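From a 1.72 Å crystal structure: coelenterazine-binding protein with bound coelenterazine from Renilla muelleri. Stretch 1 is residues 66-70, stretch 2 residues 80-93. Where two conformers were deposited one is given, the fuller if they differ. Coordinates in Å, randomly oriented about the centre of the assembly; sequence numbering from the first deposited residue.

Stretch 1 66-70: DQLGL
Stretch 2 80-93: EAAVNATDSLLKMK

The contact is a small helix-end to helix-flank packing, in which the C-terminal end of one helix rests on the side of a second and is fastened there by a single side-chain-to-backbone hydrogen bond from Asn84 to Leu68.

Stretch 1 carries the end of a helix that begins earlier in the chain and the loop that leaves it, from Gly69 on. Asp66 and Gln67 have helical backbone angles (-59/-44 and -64/-34), Leu68 lies at -78/-6, and Gly69 swings to a positive phi, 81/17, forming a Schellman motif in which Gly69 N donates to Asp66 O at 3.2 Å. Leu70 follows at -89/63. Stretch 2 is regular helix through most of its length, with phi near -60 and psi near -45; its i to i+4 bonds include Asn84 N to Glu80 O at 3.1 Å and Ser88 N to Asn84 O at 3.0 Å. Met92 has phi/psi of -74/145, an extended conformation.

The register is set by two close approaches: Leu68 CA lies 5.2 Å from Asn84 CA, and Gln67 CA lies 6.8 Å from Ser88 CA. The pairs run in opposite order: from Gln67 to Leu68 the nearest partner moves back from Ser88 to Asn84. At a helix end the final carbonyls lack amide partners further along the helix, and Asn84 serves one of them. Its CA-to-CB bond points toward stretch 1, and with chi1 -68° (m) and chi2 -22° its ND2 donates to Leu68 O at 2.8 Å, with an N-H...O angle of 160°. Asparagine suits the place because its short side chain ends in an amide donor. Gly69 CA is 3.8 Å from Asn84 ND2; a CB here would come within 2.5 Å of that nitrogen, and the backbone angles alone also call for glycine.

Beside the polar link lies an apolar one. Leu68, buried in rotamer m,t (-62°, 174°), starts sideways, but its end comes nearer, bringing CD2 to 3.7 Å from Ala85 CB. The small methyl of Ala85 leaves room for the leucine's CD2 to rest against it. Ala81, also buried, lets the backbone come close, its CA 3.9 Å from Leu68 O.

Farther along, Ser88 (chi1 58°, p) also points toward stretch 1, yet its OG sits 2.8 Å from Asn84 O and 3.0 Å from Ala85 O, folded against its own helix. Gln67, at -55° (m), -180° (t) and chi3 156°, has a chain long enough to carry NE2 out to 4.1 Å from CE of selenomethionine Met92, a van der Waals contact with a long, flexible side chain (m,t,t). Altogether 303 Å² is buried, summed over both stretches.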

# COMPACT_ATOMS: atom_id res chain seq x y z
N ASP A 66 6.96 8.57 -9.23
CA ASP A 66 7.69 8.58 -10.51
C ASP A 66 7.54 7.26 -11.26
O ASP A 66 7.29 7.23 -12.47
CB ASP A 66 9.17 8.89 -10.29
CG ASP A 66 9.43 10.33 -9.83
OD1 ASP A 66 8.54 11.21 -9.97
OD2 ASP A 66 10.53 10.58 -9.30
N GLN A 67 7.66 6.16 -10.53
CA GLN A 67 7.47 4.84 -11.13
C GLN A 67 6.03 4.62 -11.62
O GLN A 67 5.81 3.93 -12.63
CB GLN A 67 7.83 3.76 -10.10
CG GLN A 67 9.26 3.93 -9.52
CD GLN A 67 9.62 2.85 -8.51
OE1 GLN A 67 10.80 2.55 -8.28
NE2 GLN A 67 8.61 2.26 -7.89
N LEU A 68 5.07 5.20 -10.91
CA LEU A 68 3.66 5.03 -11.24
C LEU A 68 3.24 5.90 -12.43
O LEU A 68 2.12 5.78 -12.92
CB LEU A 68 2.77 5.31 -10.02
CG LEU A 68 3.03 4.36 -8.84
CD1 LEU A 68 2.23 4.78 -7.61
CD2 LEU A 68 2.73 2.91 -9.25
N GLY A 69 4.14 6.76 -12.89
CA GLY A 69 3.82 7.70 -13.96
C GLY A 69 3.08 8.92 -13.47
O GLY A 69 2.45 9.65 -14.27
N LEU A 70 3.12 9.16 -12.16
CA LEU A 70 2.46 10.32 -11.57
C LEU A 70 3.42 11.52 -11.58
O LEU A 70 3.81 12.02 -10.52
CB LEU A 70 1.96 10.03 -10.16
CG LEU A 70 0.96 8.88 -10.04
CD1 LEU A 70 0.53 8.77 -8.58
CD2 LEU A 70 -0.24 9.14 -10.96
N GLU A 80 -4.36 3.18 -16.00
CA GLU A 80 -3.03 3.51 -16.55
C GLU A 80 -1.95 3.44 -15.46
O GLU A 80 -0.87 2.88 -15.69
CB GLU A 80 -3.02 4.88 -17.23
CG GLU A 80 -1.70 5.21 -17.95
CD GLU A 80 -1.77 6.50 -18.77
OE1 GLU A 80 -2.85 6.80 -19.33
OE2 GLU A 80 -0.75 7.21 -18.85
N ALA A 81 -2.26 3.98 -14.29
CA ALA A 81 -1.34 3.89 -13.15
C ALA A 81 -1.13 2.44 -12.71
O ALA A 81 -0.01 2.05 -12.36
CB ALA A 81 -1.85 4.74 -11.98
N ALA A 82 -2.21 1.64 -12.74
CA ALA A 82 -2.12 0.21 -12.43
C ALA A 82 -1.17 -0.53 -13.39
O ALA A 82 -0.34 -1.32 -12.98
CB ALA A 82 -3.51 -0.45 -12.40
N VAL A 83 -1.29 -0.24 -14.69
CA VAL A 83 -0.38 -0.82 -15.66
C VAL A 83 1.08 -0.44 -15.36
O VAL A 83 1.98 -1.27 -15.42
CB VAL A 83 -0.79 -0.43 -17.11
CG1 VAL A 83 0.33 -0.72 -18.05
CG2 VAL A 83 -2.09 -1.19 -17.53
N ASN A 84 1.30 0.83 -15.03
CA ASN A 84 2.65 1.31 -14.68
C ASN A 84 3.21 0.57 -13.46
O ASN A 84 4.38 0.19 -13.46
CB ASN A 84 2.64 2.81 -14.45
CG ASN A 84 2.39 3.60 -15.73
OD1 ASN A 84 2.60 3.10 -16.84
ND2 ASN A 84 1.94 4.84 -15.58
N ALA A 85 2.35 0.35 -12.46
CA ALA A 85 2.72 -0.43 -11.27
C ALA A 85 3.11 -1.87 -11.62
O ALA A 85 4.16 -2.37 -11.20
CB ALA A 85 1.54 -0.41 -10.24
N THR A 86 2.25 -2.56 -12.38
CA THR A 86 2.50 -3.95 -12.75
C THR A 86 3.77 -4.06 -13.58
O THR A 86 4.63 -4.91 -13.31
CB THR A 86 1.27 -4.52 -13.49
OG1 THR A 86 0.18 -4.58 -12.55
CG2 THR A 86 1.55 -5.91 -14.08
N ASP A 87 3.90 -3.17 -14.57
CA ASP A 87 5.08 -3.18 -15.46
C ASP A 87 6.36 -2.97 -14.66
O ASP A 87 7.33 -3.71 -14.85
CB ASP A 87 4.96 -2.10 -16.56
CG ASP A 87 4.00 -2.49 -17.68
OD1 ASP A 87 3.58 -3.67 -17.74
OD2 ASP A 87 3.65 -1.60 -18.48
N SER A 88 6.35 -1.99 -13.76
CA SER A 88 7.51 -1.68 -12.90
C SER A 88 7.86 -2.80 -11.92
O SER A 88 9.02 -3.25 -11.86
CB SER A 88 7.37 -0.33 -12.20
OG SER A 88 6.22 -0.26 -11.39
N LEU A 89 6.86 -3.25 -11.15
CA LEU A 89 7.09 -4.27 -10.12
C LEU A 89 7.53 -5.61 -10.66
O LEU A 89 8.41 -6.24 -10.09
CB LEU A 89 5.84 -4.45 -9.25
CG LEU A 89 5.60 -3.27 -8.32
CD1 LEU A 89 4.15 -3.28 -7.82
CD2 LEU A 89 6.61 -3.29 -7.15
N LEU A 90 6.92 -6.05 -11.77
CA LEU A 90 7.21 -7.40 -12.26
C LEU A 90 8.55 -7.52 -13.01
O LEU A 90 9.01 -8.62 -13.27
CB LEU A 90 6.03 -7.96 -13.08
CG LEU A 90 4.74 -8.20 -12.26
CD1 LEU A 90 3.65 -8.86 -13.13
CD2 LEU A 90 4.98 -9.00 -10.98
N LYS A 91 9.14 -6.37 -13.33
CA LYS A 91 10.46 -6.26 -13.97
C LYS A 91 11.59 -6.44 -12.94
O LYS A 91 12.73 -6.80 -13.30
CB LYS A 91 10.57 -4.87 -14.62
CG LYS A 91 11.69 -4.65 -15.63
CD LYS A 91 11.61 -3.24 -16.23
N MSE A 92 11.28 -6.18 -11.67
CA MSE A 92 12.33 -6.05 -10.65
C MSE A 92 12.94 -7.37 -10.28
O MSE A 92 12.25 -8.38 -10.21
CB MSE A 92 11.79 -5.37 -9.40
CG MSE A 92 11.35 -3.94 -9.61
SE MSE A 92 10.63 -3.31 -7.94
CE MSE A 92 9.92 -1.57 -8.48
N LYS A 93 14.25 -7.34 -10.00
CA LYS A 93 14.99 -8.52 -9.57
C LYS A 93 15.92 -8.19 -8.42
O LYS A 93 16.42 -7.05 -8.32
CB LYS A 93 15.85 -9.07 -10.72
CG LYS A 93 15.10 -9.45 -11.99
CD LYS A 93 14.24 -10.69 -11.76